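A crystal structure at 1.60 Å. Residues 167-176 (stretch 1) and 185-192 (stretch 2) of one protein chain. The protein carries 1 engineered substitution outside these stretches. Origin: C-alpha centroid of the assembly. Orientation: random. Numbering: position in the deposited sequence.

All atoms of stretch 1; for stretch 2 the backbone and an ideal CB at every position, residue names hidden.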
ATOM      1  N   ALA A 167      -4.480  -6.143   5.707  1.00 14.62           N
ATOM      2  CA  ALA A 167      -4.161  -7.501   6.128  1.00 16.12           C
ATOM      3  C   ALA A 167      -4.749  -7.801   7.505  1.00 16.25           C
ATOM      4  O   ALA A 167      -5.271  -8.889   7.737  1.00 18.54           O
ATOM      5  CB  ALA A 167      -2.651  -7.713   6.135  1.00 21.00           C
ATOM      6  N   LEU A 168      -4.667  -6.837   8.420  1.00 16.56           N
ATOM      7  CA  LEU A 168      -5.236  -7.023   9.754  1.00 18.51           C
ATOM      8  C   LEU A 168      -6.738  -7.261   9.657  1.00 18.02           C
ATOM      9  O   LEU A 168      -7.294  -8.116  10.351  1.00 18.78           O
ATOM     10  CB  LEU A 168      -4.959  -5.816  10.649  1.00 16.97           C
ATOM     11  CG  LEU A 168      -3.518  -5.591  11.110  1.00 15.65           C
ATOM     12  CD1 LEU A 168      -3.413  -4.253  11.827  1.00 15.91           C
ATOM     13  CD2 LEU A 168      -3.039  -6.714  12.014  1.00 22.90           C
ATOM     14  N   PHE A 169      -7.387  -6.498   8.784  1.00 15.75           N
ATOM     15  CA  PHE A 169      -8.822  -6.629   8.578  1.00 16.14           C
ATOM     16  C   PHE A 169      -9.200  -8.009   8.045  1.00 17.67           C
ATOM     17  O   PHE A 169     -10.082  -8.672   8.593  1.00 20.38           O
ATOM     18  CB  PHE A 169      -9.328  -5.559   7.609  1.00 15.24           C
ATOM     19  CG  PHE A 169     -10.723  -5.814   7.119  1.00 17.41           C
ATOM     20  CD1 PHE A 169     -11.813  -5.465   7.892  1.00 17.95           C
ATOM     21  CD2 PHE A 169     -10.943  -6.423   5.895  1.00 17.59           C
ATOM     22  CE1 PHE A 169     -13.100  -5.711   7.452  1.00 19.13           C
ATOM     23  CE2 PHE A 169     -12.229  -6.672   5.446  1.00 19.30           C
ATOM     24  CZ  PHE A 169     -13.307  -6.313   6.226  1.00 15.02           C
ATOM     25  N   TYR A 170      -8.537  -8.437   6.974  1.00 15.95           N
ATOM     26  CA  TYR A 170      -8.887  -9.695   6.316  1.00 19.26           C
ATOM     27  C   TYR A 170      -8.736 -10.883   7.262  1.00 20.47           C
ATOM     28  O   TYR A 170      -9.588 -11.770   7.300  1.00 22.24           O
ATOM     29  CB  TYR A 170      -8.017  -9.921   5.080  1.00 16.95           C
ATOM     30  CG  TYR A 170      -8.351  -9.078   3.872  1.00 17.77           C
ATOM     31  CD1 TYR A 170      -9.662  -8.907   3.449  1.00 16.77           C
ATOM     32  CD2 TYR A 170      -7.343  -8.472   3.139  1.00 15.61           C
ATOM     33  CE1 TYR A 170      -9.959  -8.144   2.332  1.00 16.46           C
ATOM     34  CE2 TYR A 170      -7.624  -7.716   2.026  1.00 14.08           C
ATOM     35  CZ  TYR A 170      -8.935  -7.557   1.623  1.00 16.70           C
ATOM     36  OH  TYR A 170      -9.216  -6.795   0.512  1.00 18.23           O
ATOM     37  N   GLU A 171      -7.646 -10.899   8.023  1.00 18.44           N
ATOM     38  CA  GLU A 171      -7.397 -11.986   8.960  1.00 20.35           C
ATOM     39  C   GLU A 171      -8.485 -12.051  10.024  1.00 20.16           C
ATOM     40  O   GLU A 171      -8.951 -13.132  10.377  1.00 22.75           O
ATOM     41  CB  GLU A 171      -6.026 -11.832   9.625  1.00 22.63           C
ATOM     42  CG  GLU A 171      -4.851 -12.105   8.698  1.00 30.43           C
ATOM     43  CD  GLU A 171      -3.589 -12.512   9.437  1.00 50.62           C
ATOM     44  OE1 GLU A 171      -3.504 -12.274  10.660  1.00 48.62           O
ATOM     45  OE2 GLU A 171      -2.678 -13.069   8.789  1.00 54.49           O
ATOM     46  N   ARG A 172      -8.889 -10.893  10.538  1.00 19.52           N
ATOM     47  CA  ARG A 172      -9.928 -10.847  11.564  1.00 22.91           C
ATOM     48  C   ARG A 172     -11.273 -11.285  10.988  1.00 22.61           C
ATOM     49  O   ARG A 172     -12.019 -12.035  11.625  1.00 24.49           O
ATOM     50  CB  ARG A 172     -10.039  -9.442  12.161  1.00 21.94           C
ATOM     51  CG  ARG A 172     -11.193  -9.261  13.138  1.00 21.38           C
ATOM     52  CD  ARG A 172     -11.129 -10.256  14.286  1.00 23.55           C
ATOM     53  NE  ARG A 172     -12.207 -10.053  15.250  1.00 25.10           N
ATOM     54  CZ  ARG A 172     -12.524 -10.913  16.213  1.00 27.40           C
ATOM     55  NH1 ARG A 172     -11.852 -12.049  16.345  1.00 29.75           N
ATOM     56  NH2 ARG A 172     -13.523 -10.643  17.041  1.00 29.37           N
ATOM     57  N   LEU A 173     -11.577 -10.809   9.785  1.00 19.94           N
ATOM     58  CA  LEU A 173     -12.822 -11.165   9.112  1.00 20.18           C
ATOM     59  C   LEU A 173     -12.947 -12.674   8.974  1.00 21.63           C
ATOM     60  O   LEU A 173     -13.989 -13.255   9.285  1.00 24.38           O
ATOM     61  CB  LEU A 173     -12.894 -10.512   7.731  1.00 20.80           C
ATOM     62  CG  LEU A 173     -14.149 -10.825   6.913  1.00 23.41           C
ATOM     63  CD1 LEU A 173     -15.368 -10.171   7.537  1.00 23.09           C
ATOM     64  CD2 LEU A 173     -13.978 -10.376   5.471  1.00 24.22           C
ATOM     65  N   ALA A 174     -11.878 -13.306   8.502  1.00 21.84           N
ATOM     66  CA  ALA A 174     -11.870 -14.753   8.316  1.00 24.33           C
ATOM     67  C   ALA A 174     -12.026 -15.475   9.649  1.00 30.35           C
ATOM     68  O   ALA A 174     -12.761 -16.454   9.748  1.00 30.90           O
ATOM     69  CB  ALA A 174     -10.594 -15.187   7.625  1.00 25.48           C
ATOM     70  N   GLU A 175     -11.339 -14.980  10.674  1.00 24.94           N
ATOM     71  CA  GLU A 175     -11.405 -15.575  12.004  1.00 27.43           C
ATOM     72  C   GLU A 175     -12.837 -15.603  12.528  1.00 30.46           C
ATOM     73  O   GLU A 175     -13.295 -16.620  13.051  1.00 32.23           O
ATOM     74  CB  GLU A 175     -10.510 -14.802  12.975  1.00 27.59           C
ATOM     75  CG  GLU A 175     -10.404 -15.431  14.353  1.00 35.29           C
ATOM     76  CD  GLU A 175      -9.472 -14.664  15.267  1.00 38.98           C
ATOM     77  OE1 GLU A 175      -9.556 -13.418  15.291  1.00 36.46           O
ATOM     78  OE2 GLU A 175      -8.652 -15.306  15.956  1.00 42.69           O
ATOM     79  N   VAL A 176     -13.540 -14.483  12.388  1.00 27.48           N
ATOM     80  CA  VAL A 176     -14.927 -14.394  12.836  1.00 30.97           C
ATOM     81  C   VAL A 176     -15.822 -15.306  11.998  1.00 32.08           C
ATOM     82  O   VAL A 176     -16.692 -15.990  12.533  1.00 33.73           O
ATOM     83  CB  VAL A 176     -15.449 -12.942  12.768  1.00 31.85           C
ATOM     84  CG1 VAL A 176     -16.916 -12.866  13.178  1.00 33.27           C
ATOM     85  CG2 VAL A 176     -14.613 -12.035  13.664  1.00 26.69           C
ATOM     86  N   UNK A 185     -17.674 -20.063  19.596  1.00 62.09           N
ATOM     87  CA  UNK A 185     -17.769 -18.695  20.081  1.00 51.26           C
ATOM     88  C   UNK A 185     -16.746 -17.841  19.349  1.00 41.23           C
ATOM     89  O   UNK A 185     -15.626 -18.285  19.099  1.00 43.97           O
ATOM     90  CB  UNK A 185     -17.554 -18.629  21.594  1.00 51.26           C
ATOM     91  N   UNK A 186     -17.130 -16.621  19.000  1.00 42.80           N
ATOM     92  CA  UNK A 186     -16.237 -15.737  18.262  1.00 34.44           C
ATOM     93  C   UNK A 186     -15.062 -15.331  19.154  1.00 34.10           C
ATOM     94  O   UNK A 186     -15.272 -14.732  20.208  1.00 50.39           O
ATOM     95  CB  UNK A 186     -16.989 -14.502  17.761  1.00 34.44           C
ATOM     96  N   UNK A 187     -13.826 -15.668  18.745  1.00 32.87           N
ATOM     97  CA  UNK A 187     -12.669 -15.251  19.546  1.00 41.00           C
ATOM     98  C   UNK A 187     -12.614 -13.739  19.718  1.00 47.35           C
ATOM     99  O   UNK A 187     -13.040 -13.010  18.824  1.00 36.95           O
ATOM    100  CB  UNK A 187     -11.373 -15.743  18.899  1.00 41.00           C
ATOM    101  N   UNK A 188     -12.107 -13.279  20.856  1.00 44.69           N
ATOM    102  CA  UNK A 188     -11.985 -11.850  21.101  1.00 39.22           C
ATOM    103  C   UNK A 188     -11.014 -11.233  20.105  1.00 29.63           C
ATOM    104  O   UNK A 188      -9.988 -11.829  19.772  1.00 31.69           O
ATOM    105  CB  UNK A 188     -11.526 -11.583  22.536  1.00 39.22           C
ATOM    106  N   UNK A 189     -11.345 -10.042  19.620  1.00 38.05           N
ATOM    107  CA  UNK A 189     -10.438  -9.312  18.746  1.00 32.34           C
ATOM    108  C   UNK A 189      -9.166  -8.979  19.515  1.00 37.70           C
ATOM    109  O   UNK A 189      -9.193  -8.841  20.740  1.00 44.00           O
ATOM    110  CB  UNK A 189     -11.098  -8.041  18.207  1.00 32.34           C
ATOM    111  N   UNK A 190      -8.056  -8.864  18.794  1.00 34.75           N
ATOM    112  CA  UNK A 190      -6.769  -8.551  19.402  1.00 28.80           C
ATOM    113  C   UNK A 190      -6.111  -7.393  18.675  1.00 22.51           C
ATOM    114  O   UNK A 190      -5.030  -7.539  18.103  1.00 27.62           O
ATOM    115  CB  UNK A 190      -5.852  -9.776  19.392  1.00 28.80           C
ATOM    116  N   UNK A 191      -6.777  -6.243  18.689  1.00 21.64           N
ATOM    117  CA  UNK A 191      -6.230  -5.038  18.074  1.00 19.93           C
ATOM    118  C   UNK A 191      -5.669  -4.108  19.147  1.00 20.19           C
ATOM    119  O   UNK A 191      -5.994  -4.237  20.331  1.00 21.37           O
ATOM    120  CB  UNK A 191      -7.300  -4.320  17.249  1.00 19.93           C
ATOM    121  N   UNK A 192      -4.820  -3.179  18.719  1.00 21.85           N
ATOM    122  CA  UNK A 192      -4.222  -2.208  19.615  1.00 21.53           C
ATOM    123  C   UNK A 192      -4.998  -0.906  19.671  1.00 22.65           C
ATOM    124  O   UNK A 192      -6.084  -0.787  19.100  1.00 22.55           O
ATOM    125  CB  UNK A 192      -2.779  -1.929  19.190  1.00 21.53           C
TER

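Stretch 1 is a helix whose side chains of Leu-168, Arg-172 and Glu-175 point toward the second stretch, an extended segment without regular helix or strand. The CA of Val-176 lies 5.7 Å from the CA of position 186. The CA of Arg-172 lies 7.4 Å from the CA of position 189. The CA of Leu-168 lies 8.6 Å from the CA of position 191, so the segments diverge toward the start of the helix.

At position 185 the ideal CB has no atom of stretch 1 within 5.5 Å, and phi/psi of -69/140° is unremarkable. Nothing here selects a side chain; the residue is Ala-185, which makes no contact with the helix.

At position 186 the CA-to-CB bond points toward the helix, and the ideal CB lies 4.9 Å from Val-176 CG1 and 5.2 Å from Arg-172 NH2. That spacing leaves room for a further carbon or two beside an apolar neighbour, which suits valine, isoleucine, leucine or perhaps threonine. The deposited residue is Val-186, chi1 t. Its CG1 packs 3.9 Å from Val-176 CG2 and also lies 3.9 Å from Arg-172 NH2.

Position 187 also points toward the helix, its ideal CB 4.0 Å from Glu-175 OE2 and 4.5 Å from Arg-172 NH1. The backbone contributes more: the carbonyl O accepts from Arg-172 NH1 at 2.9 Å and from Arg-172 NH2 at 3.0 Å, with N-H...O angles of 148° and 143°. It lies at the guanidinium edge, near the plane, where both NH groups can reach it. Since a carbonyl serves for any residue, the side chain is loosely specified; phi of -58° admits proline, while small or polar residues would also fit. Pro-187 is present, its CB 4.0 Å from Glu-175 OE2. Arg-172 NH1 also forms a salt bridge to Glu-175 OE1 at 2.9 Å, which helps hold the guanidinium in place.

At 188 the CB points away and finds no helix atom within 5.5 Å, so many side chains would do. Ala-188 contributes through its backbone: a water donates to Ala-188 O and to Glu-175 OE1, both at 2.9 Å.

Position 189 directs its CB sideways, the ideal atom 3.7 Å from Arg-172 NH2. The backbone N sits over one guanidinium face, 3.4 Å from Arg-172 NH2, but both are donors and no hydrogen bond forms. With the CB already in contact, a small residue is a natural choice, though a longer chain directed outward is not excluded. It is Ala-189.

Position 190, phi/psi -129/61°, has its CB sideways and beyond 5.5 Å of the helix; the choice is open, and Ala-190 makes no contact.

At 191 the CB is again sideways and too distant to touch, so only a long side chain could span the gap to Leu-168 and the Arg-172 CB: phenylalanine, tyrosine or methionine. Phe-191, chi1 m, does so, its CZ 3.8 Å from Arg-172 CB and its CE1 4.1 Å from Leu-168 CB. Leu-168 O approaches the ring edge, 3.9 Å from Phe-191 CZ.

Position 192, phi/psi -94/-173°, is out of reach and unconstrained by the helix; it is Gly-192.

Stretch 2 (185-192) AVPAAAFG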
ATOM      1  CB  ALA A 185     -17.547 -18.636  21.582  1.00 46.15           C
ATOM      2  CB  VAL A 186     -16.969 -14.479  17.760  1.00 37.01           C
ATOM      3  CG1 VAL A 186     -16.020 -13.583  16.982  1.00 34.32           C
ATOM      4  CG2 VAL A 186     -18.159 -14.869  16.891  1.00 41.85           C
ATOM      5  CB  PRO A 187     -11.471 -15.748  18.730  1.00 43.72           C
ATOM      6  CG  PRO A 187     -12.007 -16.834  17.881  1.00 38.12           C
ATOM      7  CD  PRO A 187     -13.415 -16.446  17.564  1.00 33.12           C
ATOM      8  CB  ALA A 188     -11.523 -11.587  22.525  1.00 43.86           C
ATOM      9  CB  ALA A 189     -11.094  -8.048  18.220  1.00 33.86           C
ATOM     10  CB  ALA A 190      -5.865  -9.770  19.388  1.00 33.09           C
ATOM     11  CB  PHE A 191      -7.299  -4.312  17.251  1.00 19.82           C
ATOM     12  CG  PHE A 191      -7.702  -5.036  15.989  1.00 19.43           C
ATOM     13  CD1 PHE A 191      -6.768  -5.716  15.227  1.00 21.00           C
ATOM     14  CD2 PHE A 191      -9.022  -5.025  15.567  1.00 25.31           C
ATOM     15  CE1 PHE A 191      -7.144  -6.375  14.067  1.00 25.62           C
ATOM     16  CE2 PHE A 191      -9.400  -5.680  14.414  1.00 24.14           C
ATOM     17  CZ  PHE A 191      -8.461  -6.353  13.663  1.00 23.82           C
TER
HETATM   18  O   HOH W   1      -8.275 -12.103  17.471  1.00 47.57           O
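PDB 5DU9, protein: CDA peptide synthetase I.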